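Local structure of penicillin-binding 1 transmembrane protein MrcA (Nitrosomonas europaea ATCC 19718, 3D0F) at residues 36-41 with 87-92; 59-64 with 100-105. The protein probably polymerises glycan chains and cross-links peptides in peptidoglycan synthesis as a bifunctional penicillin-binding protein, of which this chain is the OB-like domain. All coordinates share one frame; numbering follows the deposited sequence.

Both contacts lie in the OB-like domain, and their centres are about 9 Å apart. Contact 1 joins two interior neighbours of the antiparallel sheet. Contact 2 brings together its two outermost strands, 58-61 and 100-103. The two meet because strands 88-94 and 100-103 are adjacent: Arg91 O lies 2.9 Å from Val103 N, a probable hydrogen bond. Leu105 also packs on both Arg91 and Ile36, its CD1 3.5 Å from Arg91 NE. On the other face of the sheet, Val92 touches Ile59, Ile61 and Trp100. The phosphate is held at contact 1 and probably comes from the crystallisation liquor. Both contacts also touch the second subunit.

Contact 1 (36-41 with 87-92); sequences ILAAVV and GALIRV. With PO4 (phosphate ion), chain C.
Strands 37-41 and 88-92 run antiparallel and pair from Leu37 with Val92 to Val40 with Leu89. Their directions differ by 140°, so the ladder is twisted. Leu37 with Val92 and Ala39 with Ile90 are hydrogen-bonded pairs. Ala38 with Arg91 and Val40 with Leu89 are non-hydrogen-bonded pairs. Leu37 N donates to Val92 O at 2.8 Å, almost straight at 177°. Val41 N to Ala88 O and Gly87 N to Val41 O continue the bonding. Gly87 has a positive phi, where a CB would press on the preceding carbonyl oxygen.

Leu37, Ala39, Ile90 and Val92 share one face. Val92 CG2 reaches Leu37 CB and Ala39 CB, at 4.1 and 4.2 Å. Farther along, Val41 and Ile90 cross at about a right angle, and Val41 CG2 meets Ile90 CD1 at 3.6 Å. Ile90 CG1 sits between its backbone N and carbonyl carbon (chi1 58°) and packs on Ala39 O at 3.5 Å.

Ala38, Val40, Leu89 and Arg91 line the other face. The Arg91 chain is bent at chi2. Its NH1 lies 3.6 Å from Ala38 CB. The guanidinium meets the phosphate edge-on: NH1 bonds O4, and NH2 bonds O1 at 2.9 Å. NH1 also donates to a water that bonds Ile36 O. NH2 has its main partner in Glu8 of the second subunit, a salt bridge, and Gly31 N of that subunit also binds the phosphate. Ala88 and Leu89 pair with a strand of the second subunit, so the sheet runs on across the interface. This is a twisted antiparallel ladder between interior strands of the OB-like domain's sheet.

Contact 2 (59-64 with 100-105); sequences IRITGD and WQIVQL
Ile59 packs over one face of the Trp100 indole. Its CG2 stands 3.5 Å above the ring plane, offset toward the rim, and lies closest to Trp100 NE1. The same methyl makes a CH-pi contact with the five-membered ring, 3.7 Å from its centroid. Ile59 CD1 touches Trp100 CG at 3.7 Å and also reaches CD2 and CE3. Ile59 CG1 lies between the backbone N and the carbonyl carbon (chi1 58°), and CG2 is beside the N. CG2 and, through CG1, CD1 both touch the indole.

Ile61 meets the start of the other strand. Its CG2 approaches Trp100 O at 3.4 Å, and its CG1 packs on Trp100 CB. Ile61 and Ile102 cross at about a right angle, with Ile61 CD1 3.7 Å from Ile102 CG1.

Two waters join the backbones. One donates to Arg60 O and accepts from Trp100 N at 2.9 Å; it lies at the indole edge, in the ring plane. The other accepts from Thr62 N and donates to Trp100 O at 2.7 Å.

The strand axes approach to 6.7 Å at an angle of 71°, and the two waters bridge the backbones. Farther out, Arg53 of strand 48-53 touches both Ile59 and Trp100, and Leu66 packs on Ile61. Ile102 shares a backbone hydrogen bond with Gly65. Strand 58-61 pairs with strand 48-53, and strand 100-103 with strand 88-94. Strands 58-61 and 100-103, outermost within this chain in the five-stranded antiparallel sheet, meet here.

Contact 1 (36-41 with 87-92)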
ATOM      1  N   ILE A  36       0.197   0.623  -3.930  1.00 19.89           N
ATOM      2  CA  ILE A  36       1.103   0.382  -5.070  1.00 20.20           C
ATOM      3  C   ILE A  36       2.302  -0.322  -4.485  1.00 20.72           C
ATOM      4  O   ILE A  36       3.152   0.304  -3.826  1.00 22.37           O
ATOM      5  CB  ILE A  36       1.521   1.677  -5.813  1.00 19.45           C
ATOM      6  CG1 ILE A  36       0.265   2.343  -6.364  1.00 21.44           C
ATOM      7  CG2 ILE A  36       2.509   1.317  -6.970  1.00 20.56           C
ATOM      8  CD1 ILE A  36       0.500   3.680  -7.044  1.00 22.94           C
ATOM      9  N   LEU A  37       2.362  -1.628  -4.725  1.00 19.25           N
ATOM     10  CA  LEU A  37       3.247  -2.533  -4.004  1.00 17.77           C
ATOM     11  C   LEU A  37       4.410  -3.015  -4.844  1.00 18.40           C
ATOM     12  O   LEU A  37       4.306  -3.148  -6.041  1.00 18.47           O
ATOM     13  CB  LEU A  37       2.466  -3.754  -3.550  1.00 18.47           C
ATOM     14  CG  LEU A  37       1.176  -3.474  -2.806  1.00 19.72           C
ATOM     15  CD1 LEU A  37       0.570  -4.768  -2.320  1.00 22.67           C
ATOM     16  CD2 LEU A  37       1.385  -2.450  -1.659  1.00 21.13           C
ATOM     17  N   ALA A  38       5.527  -3.276  -4.190  1.00 18.57           N
ATOM     18  CA  ALA A  38       6.708  -3.813  -4.873  1.00 17.19           C
ATOM     19  C   ALA A  38       6.504  -5.292  -5.152  1.00 17.33           C
ATOM     20  O   ALA A  38       5.953  -6.058  -4.352  1.00 18.24           O
ATOM     21  CB  ALA A  38       8.010  -3.600  -4.027  1.00 19.13           C
ATOM     22  N   ALA A  39       7.031  -5.746  -6.295  1.00 17.01           N
ATOM     23  CA  ALA A  39       7.045  -7.160  -6.577  1.00 15.71           C
ATOM     24  C   ALA A  39       8.247  -7.457  -7.477  1.00 16.78           C
ATOM     25  O   ALA A  39       8.681  -6.612  -8.251  1.00 18.10           O
ATOM     26  CB  ALA A  39       5.756  -7.650  -7.243  1.00 17.58           C
ATOM     27  N   VAL A  40       8.746  -8.662  -7.369  1.00 15.62           N
ATOM     28  CA  VAL A  40       9.837  -9.107  -8.240  0.50 15.71           C
ATOM     29  C   VAL A  40       9.312 -10.154  -9.196  1.00 14.23           C
ATOM     30  O   VAL A  40       8.680 -11.126  -8.786  1.00 15.68           O
ATOM     31  CB  VAL A  40      11.068  -9.676  -7.473  0.50 15.29           C
ATOM     32  CG1 VAL A  40      10.692 -10.859  -6.586  0.50 16.13           C
ATOM     33  CG2 VAL A  40      12.164 -10.100  -8.443  0.50 16.06           C
ATOM     34  N   VAL A  41       9.591  -9.963 -10.468  1.00 14.86           N
ATOM     35  CA  VAL A  41       9.121 -10.876 -11.508  1.00 14.41           C
ATOM     36  C   VAL A  41       9.854 -12.224 -11.452  1.00 15.45           C
ATOM     37  O   VAL A  41      11.092 -12.271 -11.354  1.00 14.72           O
ATOM     38  CB  VAL A  41       9.203 -10.236 -12.915  1.00 15.18           C
ATOM     39  CG1 VAL A  41       8.888 -11.317 -14.047  1.00 14.75           C
ATOM     40  CG2 VAL A  41       8.234  -9.019 -12.975  1.00 15.41           C
ATOM     41  N   GLY A  87      13.462 -11.341 -12.406  1.00 14.86           N
ATOM     42  CA  GLY A  87      14.247 -10.433 -11.588  1.00 15.67           C
ATOM     43  C   GLY A  87      13.824  -8.985 -11.681  1.00 15.52           C
ATOM     44  O   GLY A  87      14.245  -8.176 -10.872  1.00 17.23           O
ATOM     45  N   ALA A  88      12.991  -8.659 -12.661  1.00 15.34           N
ATOM     46  CA  ALA A  88      12.548  -7.281 -12.802  1.00 15.80           C
ATOM     47  C   ALA A  88      11.808  -6.865 -11.550  1.00 15.88           C
ATOM     48  O   ALA A  88      10.909  -7.555 -11.108  1.00 16.97           O
ATOM     49  CB  ALA A  88      11.667  -7.150 -14.006  1.00 15.08           C
ATOM     50  N   LEU A  89      12.172  -5.698 -11.027  1.00 18.25           N
ATOM     51  CA  LEU A  89      11.449  -5.043  -9.945  1.00 17.93           C
ATOM     52  C   LEU A  89      10.345  -4.181 -10.558  1.00 18.43           C
ATOM     53  O   LEU A  89      10.594  -3.231 -11.320  1.00 18.46           O
ATOM     54  CB  LEU A  89      12.405  -4.173  -9.095  1.00 18.48           C
ATOM     55  CG  LEU A  89      11.762  -3.395  -7.948  1.00 20.15           C
ATOM     56  CD1 LEU A  89      11.070  -4.318  -6.950  1.00 23.23           C
ATOM     57  CD2 LEU A  89      12.827  -2.515  -7.286  1.00 20.48           C
ATOM     58  N   ILE A  90       9.111  -4.543 -10.233  1.00 17.40           N
ATOM     59  CA  ILE A  90       7.910  -3.841 -10.722  1.00 17.79           C
ATOM     60  C   ILE A  90       7.069  -3.374  -9.584  1.00 16.97           C
ATOM     61  O   ILE A  90       7.314  -3.706  -8.420  1.00 18.03           O
ATOM     62  CB  ILE A  90       7.084  -4.742 -11.689  1.00 16.69           C
ATOM     63  CG1 ILE A  90       6.649  -6.045 -11.018  1.00 17.19           C
ATOM     64  CG2 ILE A  90       7.968  -5.037 -12.974  1.00 18.98           C
ATOM     65  CD1 ILE A  90       5.593  -6.818 -11.757  1.00 18.86           C
ATOM     66  N   ARG A  91       6.047  -2.618  -9.920  1.00 16.37           N
ATOM     67  CA  ARG A  91       5.050  -2.211  -8.949  1.00 15.89           C
ATOM     68  C   ARG A  91       3.715  -2.734  -9.432  1.00 16.06           C
ATOM     69  O   ARG A  91       3.404  -2.698 -10.626  1.00 15.92           O
ATOM     70  CB  ARG A  91       4.997  -0.679  -8.824  1.00 16.91           C
ATOM     71  CG  ARG A  91       6.357  -0.068  -8.451  1.00 19.48           C
ATOM     72  CD  ARG A  91       6.756  -0.257  -6.982  1.00 22.43           C
ATOM     73  NE  ARG A  91       8.142   0.159  -6.841  1.00 25.15           N
ATOM     74  CZ  ARG A  91       8.810   0.230  -5.689  1.00 24.03           C
ATOM     75  NH1 ARG A  91       8.207  -0.032  -4.548  1.00 22.87           N
ATOM     76  NH2 ARG A  91      10.101   0.586  -5.718  1.00 26.11           N
ATOM     77  N   VAL A  92       2.918  -3.154  -8.475  1.00 16.11           N
ATOM     78  CA  VAL A  92       1.599  -3.735  -8.756  1.00 15.28           C
ATOM     79  C   VAL A  92       0.515  -3.174  -7.860  1.00 16.66           C
ATOM     80  O   VAL A  92       0.789  -2.754  -6.721  1.00 17.18           O
ATOM     81  CB  VAL A  92       1.658  -5.272  -8.612  1.00 15.17           C
ATOM     82  CG1 VAL A  92       2.642  -5.832  -9.612  1.00 16.98           C
ATOM     83  CG2 VAL A  92       2.101  -5.666  -7.207  1.00 17.06           C
TER
HETATM   84  P   PO4 C 501      11.006   1.150  -2.059  0.50 31.80           P
HETATM   85  O1  PO4 C 501      11.722   1.143  -3.379  0.50 29.62           O
HETATM   86  O2  PO4 C 501      12.016   0.765  -1.004  0.50 32.10           O
HETATM   87  O3  PO4 C 501      10.470   2.544  -1.788  0.50 32.18           O
HETATM   88  O4  PO4 C 501       9.852   0.182  -2.005  0.50 30.11           O
HETATM   89  O   HOH W   1       5.677   0.189  -3.301  1.00 21.91           O

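Contact 2 (59-64 with 100-105)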
ATOM      1  N   ILE A  59       1.785 -13.648  -7.176  1.00 18.81           N
ATOM      2  CA  ILE A  59       0.604 -13.210  -7.944  1.00 17.71           C
ATOM      3  C   ILE A  59       0.838 -13.467  -9.437  1.00 16.62           C
ATOM      4  O   ILE A  59       1.972 -13.577  -9.877  1.00 15.72           O
ATOM      5  CB  ILE A  59       0.270 -11.697  -7.729  1.00 16.48           C
ATOM      6  CG1 ILE A  59       1.442 -10.774  -8.097  1.00 18.49           C
ATOM      7  CG2 ILE A  59      -0.151 -11.436  -6.251  1.00 20.69           C
ATOM      8  CD1 ILE A  59       1.120  -9.267  -8.060  1.00 18.71           C
ATOM      9  N   ARG A  60      -0.272 -13.603 -10.158  1.00 17.01           N
ATOM     10  CA  ARG A  60      -0.256 -13.784 -11.598  1.00 16.90           C
ATOM     11  C   ARG A  60      -1.046 -12.645 -12.244  1.00 18.52           C
ATOM     12  O   ARG A  60      -2.258 -12.502 -11.967  1.00 18.30           O
ATOM     13  CB  ARG A  60      -0.856 -15.148 -11.973  1.00 18.21           C
ATOM     14  CG  ARG A  60      -0.525 -15.632 -13.353  1.00 22.16           C
ATOM     15  CD  ARG A  60      -0.859 -17.167 -13.453  1.00 22.79           C
ATOM     16  NE  ARG A  60      -0.421 -17.750 -14.695  1.00 30.28           N
ATOM     17  CZ  ARG A  60      -1.141 -17.816 -15.802  1.00 29.98           C
ATOM     18  NH1 ARG A  60      -2.391 -17.320 -15.868  1.00 33.28           N
ATOM     19  NH2 ARG A  60      -0.596 -18.374 -16.875  1.00 32.68           N
ATOM     20  N   ILE A  61      -0.398 -11.898 -13.135  1.00 15.91           N
ATOM     21  CA  ILE A  61      -0.992 -10.717 -13.815  1.00 15.94           C
ATOM     22  C   ILE A  61      -1.227 -11.129 -15.258  1.00 16.27           C
ATOM     23  O   ILE A  61      -0.309 -11.624 -15.912  1.00 14.90           O
ATOM     24  CB  ILE A  61      -0.100  -9.472 -13.729  1.00 16.25           C
ATOM     25  CG1 ILE A  61       0.229  -9.191 -12.246  1.00 20.10           C
ATOM     26  CG2 ILE A  61      -0.780  -8.222 -14.378  1.00 16.57           C
ATOM     27  CD1 ILE A  61       1.658  -8.716 -12.011  1.00 23.93           C
ATOM     28  N   THR A  62      -2.452 -10.879 -15.739  1.00 14.89           N
ATOM     29  CA  THR A  62      -2.888 -11.301 -17.071  1.00 14.15           C
ATOM     30  C   THR A  62      -3.858 -10.257 -17.636  1.00 14.35           C
ATOM     31  O   THR A  62      -4.246  -9.344 -16.930  1.00 14.11           O
ATOM     32  CB  THR A  62      -3.637 -12.662 -17.052  1.00 14.81           C
ATOM     33  OG1 THR A  62      -4.864 -12.541 -16.292  1.00 13.82           O
ATOM     34  CG2 THR A  62      -2.733 -13.749 -16.426  1.00 14.18           C
ATOM     35  N   GLY A  63      -4.290 -10.438 -18.870  1.00 13.00           N
ATOM     36  CA  GLY A  63      -5.369  -9.617 -19.462  1.00 14.55           C
ATOM     37  C   GLY A  63      -5.171  -8.109 -19.252  1.00 15.23           C
ATOM     38  O   GLY A  63      -4.124  -7.540 -19.571  1.00 15.55           O
ATOM     39  N   ASP A  64      -6.199  -7.487 -18.715  1.00 14.66           N
ATOM     40  CA  ASP A  64      -6.204  -6.017 -18.530  1.00 15.90           C
ATOM     41  C   ASP A  64      -5.015  -5.552 -17.689  1.00 16.16           C
ATOM     42  O   ASP A  64      -4.463  -4.466 -17.929  1.00 16.88           O
ATOM     43  CB  ASP A  64      -7.487  -5.573 -17.867  1.00 16.78           C
ATOM     44  CG  ASP A  64      -8.705  -5.729 -18.737  1.00 19.80           C
ATOM     45  OD1 ASP A  64      -8.606  -6.011 -19.961  1.00 23.93           O
ATOM     46  OD2 ASP A  64      -9.814  -5.513 -18.152  1.00 27.40           O
ATOM     47  N   TRP A 100      -4.706  -8.258 -10.177  1.00 15.27           N
ATOM     48  CA  TRP A 100      -3.553  -7.406 -10.061  1.00 15.15           C
ATOM     49  C   TRP A 100      -3.209  -6.790 -11.394  1.00 15.23           C
ATOM     50  O   TRP A 100      -3.404  -7.408 -12.438  1.00 15.34           O
ATOM     51  CB  TRP A 100      -2.346  -8.204  -9.526  1.00 16.75           C
ATOM     52  CG  TRP A 100      -2.542  -8.587  -8.062  1.00 17.02           C
ATOM     53  CD1 TRP A 100      -3.139  -9.706  -7.591  1.00 19.56           C
ATOM     54  CD2 TRP A 100      -2.162  -7.827  -6.904  1.00 17.19           C
ATOM     55  NE1 TRP A 100      -3.188  -9.691  -6.214  1.00 18.92           N
ATOM     56  CE2 TRP A 100      -2.562  -8.561  -5.771  1.00 19.29           C
ATOM     57  CE3 TRP A 100      -1.544  -6.595  -6.715  1.00 18.37           C
ATOM     58  CZ2 TRP A 100      -2.373  -8.094  -4.467  1.00 20.16           C
ATOM     59  CZ3 TRP A 100      -1.317  -6.160  -5.409  1.00 17.75           C
ATOM     60  CH2 TRP A 100      -1.755  -6.899  -4.314  1.00 19.63           C
ATOM     61  N   GLN A 101      -2.655  -5.575 -11.352  1.00 15.53           N
ATOM     62  CA  GLN A 101      -2.168  -4.881 -12.523  0.50 15.84           C
ATOM     63  C   GLN A 101      -0.766  -4.346 -12.290  1.00 15.82           C
ATOM     64  O   GLN A 101      -0.413  -3.961 -11.163  1.00 16.55           O
ATOM     65  CB  GLN A 101      -3.128  -3.727 -12.858  0.50 16.46           C
ATOM     66  CG  GLN A 101      -3.160  -2.677 -11.761  0.50 17.45           C
ATOM     67  CD  GLN A 101      -4.280  -1.667 -11.834  0.50 18.58           C
ATOM     68  OE1 GLN A 101      -4.638  -1.092 -10.797  0.50 19.21           O
ATOM     69  NE2 GLN A 101      -4.801  -1.410 -13.023  0.50 20.26           N
ATOM     70  N   ILE A 102       0.035  -4.303 -13.356  1.00 15.21           N
ATOM     71  CA  ILE A 102       1.366  -3.686 -13.332  1.00 15.51           C
ATOM     72  C   ILE A 102       1.188  -2.187 -13.564  1.00 16.61           C
ATOM     73  O   ILE A 102       0.616  -1.725 -14.583  1.00 16.58           O
ATOM     74  CB  ILE A 102       2.284  -4.265 -14.381  1.00 16.25           C
ATOM     75  CG1 ILE A 102       2.485  -5.773 -14.176  1.00 16.91           C
ATOM     76  CG2 ILE A 102       3.592  -3.467 -14.374  1.00 18.24           C
ATOM     77  CD1 ILE A 102       3.388  -6.463 -15.206  1.00 16.52           C
ATOM     78  N   VAL A 103       1.649  -1.447 -12.572  1.00 17.39           N
ATOM     79  CA  VAL A 103       1.567   0.010 -12.565  1.00 18.63           C
ATOM     80  C   VAL A 103       2.954   0.628 -12.282  1.00 19.15           C
ATOM     81  O   VAL A 103       3.963  -0.040 -12.330  1.00 17.97           O
ATOM     82  CB  VAL A 103       0.553   0.455 -11.492  1.00 18.73           C
ATOM     83  CG1 VAL A 103      -0.833  -0.078 -11.832  1.00 18.33           C
ATOM     84  CG2 VAL A 103       0.971   0.041 -10.075  1.00 21.54           C
ATOM     85  N   GLN A 104       2.989   1.916 -11.971  1.00 21.54           N
ATOM     86  CA  GLN A 104       4.275   2.520 -11.586  1.00 22.47           C
ATOM     87  C   GLN A 104       4.036   3.595 -10.553  1.00 23.43           C
ATOM     88  O   GLN A 104       2.911   4.068 -10.420  1.00 23.82           O
ATOM     89  CB  GLN A 104       5.012   3.025 -12.789  1.00 23.76           C
ATOM     90  CG  GLN A 104       4.329   4.135 -13.532  1.00 23.42           C
ATOM     91  CD  GLN A 104       4.966   4.442 -14.859  1.00 24.69           C
ATOM     92  OE1 GLN A 104       6.044   3.949 -15.205  1.00 25.77           O
ATOM     93  NE2 GLN A 104       4.279   5.271 -15.641  1.00 30.47           N
ATOM     94  N   LEU A 105       5.061   3.906  -9.772  1.00 25.80           N
ATOM     95  CA  LEU A 105       4.921   4.888  -8.699  1.00 29.29           C
ATOM     96  C   LEU A 105       4.689   6.248  -9.335  1.00 30.90           C
ATOM     97  O   LEU A 105       5.246   6.535 -10.398  1.00 30.78           O
ATOM     98  CB  LEU A 105       6.149   4.889  -7.777  1.00 29.31           C
ATOM     99  CG  LEU A 105       6.240   3.680  -6.835  1.00 30.58           C
ATOM    100  CD1 LEU A 105       7.609   3.571  -6.206  1.00 31.16           C
ATOM    101  CD2 LEU A 105       5.112   3.647  -5.807  1.00 31.70           C
TER
HETATM  102  O   HOH W   2      -4.271 -11.090 -10.624  1.00 12.65           O
HETATM  103  O   HOH W   3      -4.367  -9.553 -13.830  1.00 10.26           O